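433aa long hypothetical phosphoribosylglycinamide formyl transferase (Pyrococcus horikoshii, PDB 2DWC) is an ATP-grasp superfamily protein of unconfirmed function that binds ADP. Local coordinates at residues Gln20-Gly26 / Pro83-Glu89; Trp246-Glu250 / Val397-Lys401. One frame throughout, in Å; residues are numbered along the deposited sequence.

Contact 1 of 2, residues Gln20-Gly26 / Pro83-Glu89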
loop_
_atom_site.group_PDB
_atom_site.type_symbol
_atom_site.label_atom_id
_atom_site.label_comp_id
_atom_site.label_asym_id
_atom_site.label_seq_id
_atom_site.Cartn_x
_atom_site.Cartn_y
_atom_site.Cartn_z
ATOM N N GLN B 20 8.634 -5.168 -16.951
ATOM C CA GLN B 20 7.329 -5.011 -17.594
ATOM C C GLN B 20 7.054 -3.506 -17.310
ATOM O O GLN B 20 7.625 -2.945 -16.378
ATOM C CB GLN B 20 6.254 -5.831 -16.932
ATOM C CG GLN B 20 6.152 -7.192 -17.641
ATOM C CD GLN B 20 7.390 -8.018 -17.326
ATOM O OE1 GLN B 20 7.779 -8.099 -16.174
ATOM N NE2 GLN B 20 8.028 -8.579 -18.353
ATOM N N LYS B 21 6.164 -2.880 -18.080
ATOM C CA LYS B 21 5.953 -1.430 -17.914
ATOM C C LYS B 21 4.488 -1.055 -18.177
ATOM O O LYS B 21 3.867 -1.558 -19.128
ATOM C CB LYS B 21 6.839 -0.683 -18.948
ATOM C CG LYS B 21 6.763 0.866 -18.826
ATOM C CD LYS B 21 7.476 1.493 -20.050
ATOM C CE LYS B 21 8.959 1.167 -19.994
ATOM N NZ LYS B 21 9.679 1.750 -21.182
ATOM N N ILE B 22 3.916 -0.256 -17.289
ATOM C CA ILE B 22 2.557 0.229 -17.552
ATOM C C ILE B 22 2.633 1.716 -17.834
ATOM O O ILE B 22 3.532 2.388 -17.332
ATOM C CB ILE B 22 1.612 0.009 -16.357
ATOM C CG1 ILE B 22 2.132 0.738 -15.089
ATOM C CG2 ILE B 22 1.452 -1.524 -16.133
ATOM C CD1 ILE B 22 1.129 0.604 -13.900
ATOM N N LEU B 23 1.685 2.218 -18.645
ATOM C CA LEU B 23 1.634 3.627 -19.003
ATOM C C LEU B 23 0.266 4.119 -18.506
ATOM O O LEU B 23 -0.774 3.695 -19.024
ATOM C CB LEU B 23 1.744 3.796 -20.542
ATOM C CG LEU B 23 1.728 5.254 -20.983
ATOM C CD1 LEU B 23 2.972 6.007 -20.478
ATOM C CD2 LEU B 23 1.662 5.292 -22.519
ATOM N N LEU B 24 0.299 4.962 -17.474
ATOM C CA LEU B 24 -0.936 5.517 -16.911
ATOM C C LEU B 24 -1.329 6.798 -17.660
ATOM O O LEU B 24 -0.549 7.741 -17.677
ATOM C CB LEU B 24 -0.717 5.869 -15.423
ATOM C CG LEU B 24 -0.386 4.632 -14.566
ATOM C CD1 LEU B 24 -0.063 5.107 -13.154
ATOM C CD2 LEU B 24 -1.614 3.694 -14.478
ATOM N N LEU B 25 -2.487 6.815 -18.332
ATOM C CA LEU B 25 -2.937 8.052 -19.010
ATOM C C LEU B 25 -3.917 8.683 -18.027
ATOM O O LEU B 25 -5.120 8.341 -17.996
ATOM C CB LEU B 25 -3.566 7.730 -20.361
ATOM C CG LEU B 25 -2.565 7.037 -21.314
ATOM C CD1 LEU B 25 -3.274 6.901 -22.723
ATOM C CD2 LEU B 25 -1.210 7.815 -21.493
ATOM N N GLY B 26 -3.410 9.642 -17.224
ATOM C CA GLY B 26 -4.219 10.198 -16.144
ATOM C C GLY B 26 -3.496 9.762 -14.891
ATOM O O GLY B 26 -3.322 8.555 -14.645
ATOM N N PRO B 83 4.904 0.334 -23.815
ATOM C CA PRO B 83 4.397 -0.301 -22.608
ATOM C C PRO B 83 3.662 -1.636 -22.829
ATOM O O PRO B 83 3.168 -1.876 -23.937
ATOM C CB PRO B 83 3.469 0.760 -22.050
ATOM C CG PRO B 83 2.880 1.360 -23.216
ATOM C CD PRO B 83 4.042 1.457 -24.230
ATOM N N ASP B 84 3.607 -2.474 -21.766
ATOM C CA ASP B 84 2.828 -3.738 -21.820
ATOM C C ASP B 84 1.335 -3.482 -21.665
ATOM O O ASP B 84 0.506 -4.342 -22.025
ATOM C CB ASP B 84 3.317 -4.673 -20.696
ATOM C CG ASP B 84 4.750 -5.114 -20.946
ATOM O OD1 ASP B 84 5.685 -4.519 -20.379
ATOM O OD2 ASP B 84 4.968 -6.010 -21.802
ATOM N N ALA B 85 0.974 -2.349 -21.058
ATOM C CA ALA B 85 -0.430 -1.964 -20.925
ATOM C C ALA B 85 -0.540 -0.474 -20.880
ATOM O O ALA B 85 0.273 0.180 -20.208
ATOM C CB ALA B 85 -1.046 -2.558 -19.625
ATOM N N ILE B 86 -1.525 0.054 -21.614
ATOM C CA ILE B 86 -1.850 1.504 -21.657
ATOM C C ILE B 86 -3.160 1.572 -20.863
ATOM O O ILE B 86 -4.165 0.988 -21.253
ATOM C CB ILE B 86 -2.063 1.930 -23.101
ATOM C CG1 ILE B 86 -0.746 1.761 -23.825
ATOM C CG2 ILE B 86 -2.584 3.411 -23.153
ATOM C CD1 ILE B 86 -0.850 2.106 -25.331
ATOM N N ILE B 87 -3.105 2.263 -19.733
ATOM C CA ILE B 87 -4.192 2.341 -18.754
ATOM C C ILE B 87 -4.803 3.717 -18.654
ATOM O O ILE B 87 -4.276 4.603 -17.965
ATOM C CB ILE B 87 -3.625 1.911 -17.373
ATOM C CG1 ILE B 87 -2.945 0.538 -17.479
ATOM C CG2 ILE B 87 -4.741 1.871 -16.334
ATOM C CD1 ILE B 87 -2.307 -0.024 -16.165
ATOM N N PRO B 88 -5.905 3.936 -19.367
ATOM C CA PRO B 88 -6.584 5.243 -19.326
ATOM C C PRO B 88 -7.249 5.380 -17.969
ATOM O O PRO B 88 -7.970 4.481 -17.550
ATOM C CB PRO B 88 -7.624 5.159 -20.452
ATOM C CG PRO B 88 -7.344 3.924 -21.208
ATOM C CD PRO B 88 -6.587 2.983 -20.272
ATOM N N GLU B 89 -7.013 6.498 -17.271
ATOM C CA GLU B 89 -7.593 6.696 -15.958
ATOM C C GLU B 89 -8.737 7.710 -16.004
ATOM O O GLU B 89 -9.521 7.834 -15.057
ATOM C CB GLU B 89 -6.495 7.149 -15.011
ATOM C CG GLU B 89 -5.380 6.117 -14.938
ATOM C CD GLU B 89 -5.774 4.948 -14.053
ATOM O OE1 GLU B 89 -6.793 4.237 -14.334
ATOM O OE2 GLU B 89 -5.063 4.752 -13.056
HETATM O O HOH W 1 6.459 -8.199 -20.951
#

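Contact 2 of 2, residues Trp246-Glu250 / Val397-Lys401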
loop_
_atom_site.group_PDB
_atom_site.type_symbol
_atom_site.label_atom_id
_atom_site.label_comp_id
_atom_site.label_asym_id
_atom_site.label_seq_id
_atom_site.Cartn_x
_atom_site.Cartn_y
_atom_site.Cartn_z
ATOM N N TRP B 246 -18.958 2.658 0.642
ATOM C CA TRP B 246 -18.733 1.684 1.683
ATOM C C TRP B 246 -18.941 0.314 1.107
ATOM O O TRP B 246 -19.583 0.163 0.064
ATOM C CB TRP B 246 -19.723 1.906 2.879
ATOM C CG TRP B 246 -21.204 1.956 2.454
ATOM C CD1 TRP B 246 -22.093 0.899 2.343
ATOM C CD2 TRP B 246 -21.902 3.119 2.025
ATOM N NE1 TRP B 246 -23.316 1.370 1.849
ATOM C CE2 TRP B 246 -23.209 2.725 1.651
ATOM C CE3 TRP B 246 -21.551 4.478 1.921
ATOM C CZ2 TRP B 246 -24.163 3.646 1.177
ATOM C CZ3 TRP B 246 -22.499 5.393 1.455
ATOM C CH2 TRP B 246 -23.796 4.966 1.086
ATOM N N GLN B 247 -18.401 -0.690 1.794
ATOM C CA GLN B 247 -18.567 -2.077 1.326
ATOM C C GLN B 247 -18.765 -2.923 2.570
ATOM O O GLN B 247 -18.058 -2.755 3.540
ATOM C CB GLN B 247 -17.309 -2.563 0.590
ATOM C CG GLN B 247 -17.517 -3.866 -0.218
ATOM C CD GLN B 247 -16.222 -4.367 -0.859
ATOM O OE1 GLN B 247 -15.174 -4.405 -0.192
ATOM N NE2 GLN B 247 -16.291 -4.793 -2.129
ATOM N N PRO B 248 -19.737 -3.853 2.560
ATOM C CA PRO B 248 -20.662 -4.161 1.466
ATOM C C PRO B 248 -21.916 -3.304 1.538
ATOM O O PRO B 248 -22.280 -2.783 2.603
ATOM C CB PRO B 248 -20.973 -5.639 1.689
ATOM C CG PRO B 248 -21.084 -5.725 3.251
ATOM C CD PRO B 248 -19.957 -4.735 3.735
ATOM N N ALA B 249 -22.554 -3.117 0.399
ATOM C CA ALA B 249 -23.809 -2.359 0.361
ATOM C C ALA B 249 -24.853 -3.188 1.149
ATOM O O ALA B 249 -24.866 -4.409 1.072
ATOM C CB ALA B 249 -24.258 -2.190 -1.081
ATOM N N GLU B 250 -25.718 -2.520 1.895
ATOM C CA GLU B 250 -26.711 -3.240 2.684
ATOM C C GLU B 250 -27.960 -3.471 1.853
ATOM O O GLU B 250 -28.952 -2.743 1.971
ATOM C CB GLU B 250 -27.017 -2.442 3.948
ATOM C CG GLU B 250 -25.795 -2.378 4.890
ATOM C CD GLU B 250 -26.107 -1.684 6.226
ATOM O OE1 GLU B 250 -26.274 -0.442 6.235
ATOM O OE2 GLU B 250 -26.184 -2.396 7.259
ATOM N N VAL B 397 -20.596 -2.167 9.043
ATOM C CA VAL B 397 -20.417 -1.174 7.976
ATOM C C VAL B 397 -20.987 0.212 8.302
ATOM O O VAL B 397 -20.427 1.230 7.891
ATOM C CB VAL B 397 -20.977 -1.727 6.622
ATOM C CG1 VAL B 397 -22.488 -1.783 6.647
ATOM C CG2 VAL B 397 -20.488 -0.867 5.433
ATOM N N GLU B 398 -22.074 0.289 9.089
ATOM C CA GLU B 398 -22.628 1.596 9.419
ATOM C C GLU B 398 -21.720 2.349 10.388
ATOM O O GLU B 398 -21.670 3.582 10.353
ATOM C CB GLU B 398 -24.063 1.454 9.993
ATOM C CG GLU B 398 -25.017 0.788 8.983
ATOM C CD GLU B 398 -26.475 0.750 9.445
ATOM O OE1 GLU B 398 -26.737 0.810 10.670
ATOM O OE2 GLU B 398 -27.367 0.644 8.571
ATOM N N VAL B 399 -21.011 1.618 11.245
ATOM C CA VAL B 399 -20.070 2.224 12.166
ATOM C C VAL B 399 -18.902 2.770 11.310
ATOM O O VAL B 399 -18.438 3.892 11.512
ATOM C CB VAL B 399 -19.541 1.194 13.178
ATOM C CG1 VAL B 399 -18.420 1.827 13.994
ATOM C CG2 VAL B 399 -20.690 0.744 14.130
ATOM N N ALA B 400 -18.436 1.981 10.354
ATOM C CA ALA B 400 -17.343 2.472 9.482
ATOM C C ALA B 400 -17.768 3.708 8.683
ATOM O O ALA B 400 -16.977 4.656 8.563
ATOM C CB ALA B 400 -16.871 1.356 8.551
ATOM N N LYS B 401 -18.998 3.726 8.142
ATOM C CA LYS B 401 -19.495 4.903 7.411
ATOM C C LYS B 401 -19.470 6.153 8.290
ATOM O O LYS B 401 -18.973 7.217 7.886
ATOM C CB LYS B 401 -20.950 4.694 6.919
ATOM C CG LYS B 401 -21.134 3.608 5.893
ATOM C CD LYS B 401 -22.604 3.289 5.679
ATOM C CE LYS B 401 -23.386 4.490 5.115
ATOM N NZ LYS B 401 -24.829 4.120 4.910
HETATM O O HOH W 2 -25.494 1.331 4.582
#

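Contact 1 of 2, residues Gln20-Gly26 / Pro83-Glu89
Leu23 faces Ile86, and Leu24 Ile87, across two parallel strands, 21-25 and 85-88, in the Rossmann-like sheet of the preATP-grasp domain. Ile87 N gives Leu23 O an almost straight bond, 2.8 Å long with 175° at the hydrogen; Leu23 N in turn reaches Ala85 O, and Leu25 N bonds to Ile87 O. Beyond the strand, Glu89 N closes on Leu25 O at 2.7 Å.

At the other end a side chain joins in. Asp84 OD1 takes Lys21 N on its anti lone pair (2.9 Å), while Asp84 N returns a bond to Lys21 O, so one residue grips both polar backbone atoms of Lys21. A water links Asp84 OD2 to Gln20 NE2, while Gln20 OE1 accepts from Gly12 N, and Lys21 NZ turns away to a salt bridge with Glu81.

Apolar packing fills both faces. With Ile22, Leu24 and Ile87, the Ala85 side chain lies on the face covered by helices 29-40 and 313-322; Ile87 CD1 sits 3.9 Å from Ile22 CB. On the other face Leu23 CB rests against the Pro83 ring. There Leu25, its CG anti to the carbonyl carbon (chi1 -61°), brings CD1 to 3.6 Å from Ile86 CG2.

Contact 2 of 2, residues Trp246-Glu250 / Val397-Lys401
The end of strand 241-247, in the ATP-grasp region, meets the first turn of helix 397-409, in the PurT C-terminal region, through a cation-pi contact. Lys401 lies over one face of the Trp246 indole: its CE stands 3.6 Å from the centroid of the six-membered ring, a CH-pi contact, and NZ is 3.9 Å from the same centroid, 14° off the normal. CG and CD run past Trp246 CB and CG, and the bend at chi3 (63°) then swings CE and NZ over the six-membered ring.

Val397 packs between the tryptophan and the loop that follows. Its CG2 touches Trp246 CB at 3.8 Å and also meets Gln247 O, the carbonyl oxygen of the cis peptide bond to Pro248. The other methyl, CG1, packs 3.6 Å from Glu250 CD, the two side chains running antiparallel alongside one another.

Beside this packing two carboxylates come together, their planes nearly perpendicular (86°), with Glu250 OE1 only 2.8 Å from Glu398 OE2. A water donates to Glu250 OE1 and accepts from Lys401 NZ at 2.9 Å. So close an approach suggests that one of the two acids probably holds a proton; the ammonium, with Lys401 NZ 5.0 Å from Glu250 OE1, may ease the remaining charge.

In the fold
Contact 1 and contact 2 lie on opposite sides of the chain's centre, their own centres 32 Å apart and their nearest atoms about 18 Å apart, so neither touches the other. They come in series along the chain: 20-26 has paired with 83-89 before 246-250 begins. Contact 1 is internal to the preATP-grasp sheet, whereas contact 2 joins strand 241-247 of the ATP-grasp region to a helix of the C-terminal region. Neither contact includes a residue lining the ADP pocket; the Trp246 side chain of contact 2 is about 11 Å from the bound ADP, and it packs on Tyr236, next in sequence to the pocket residue Gln237.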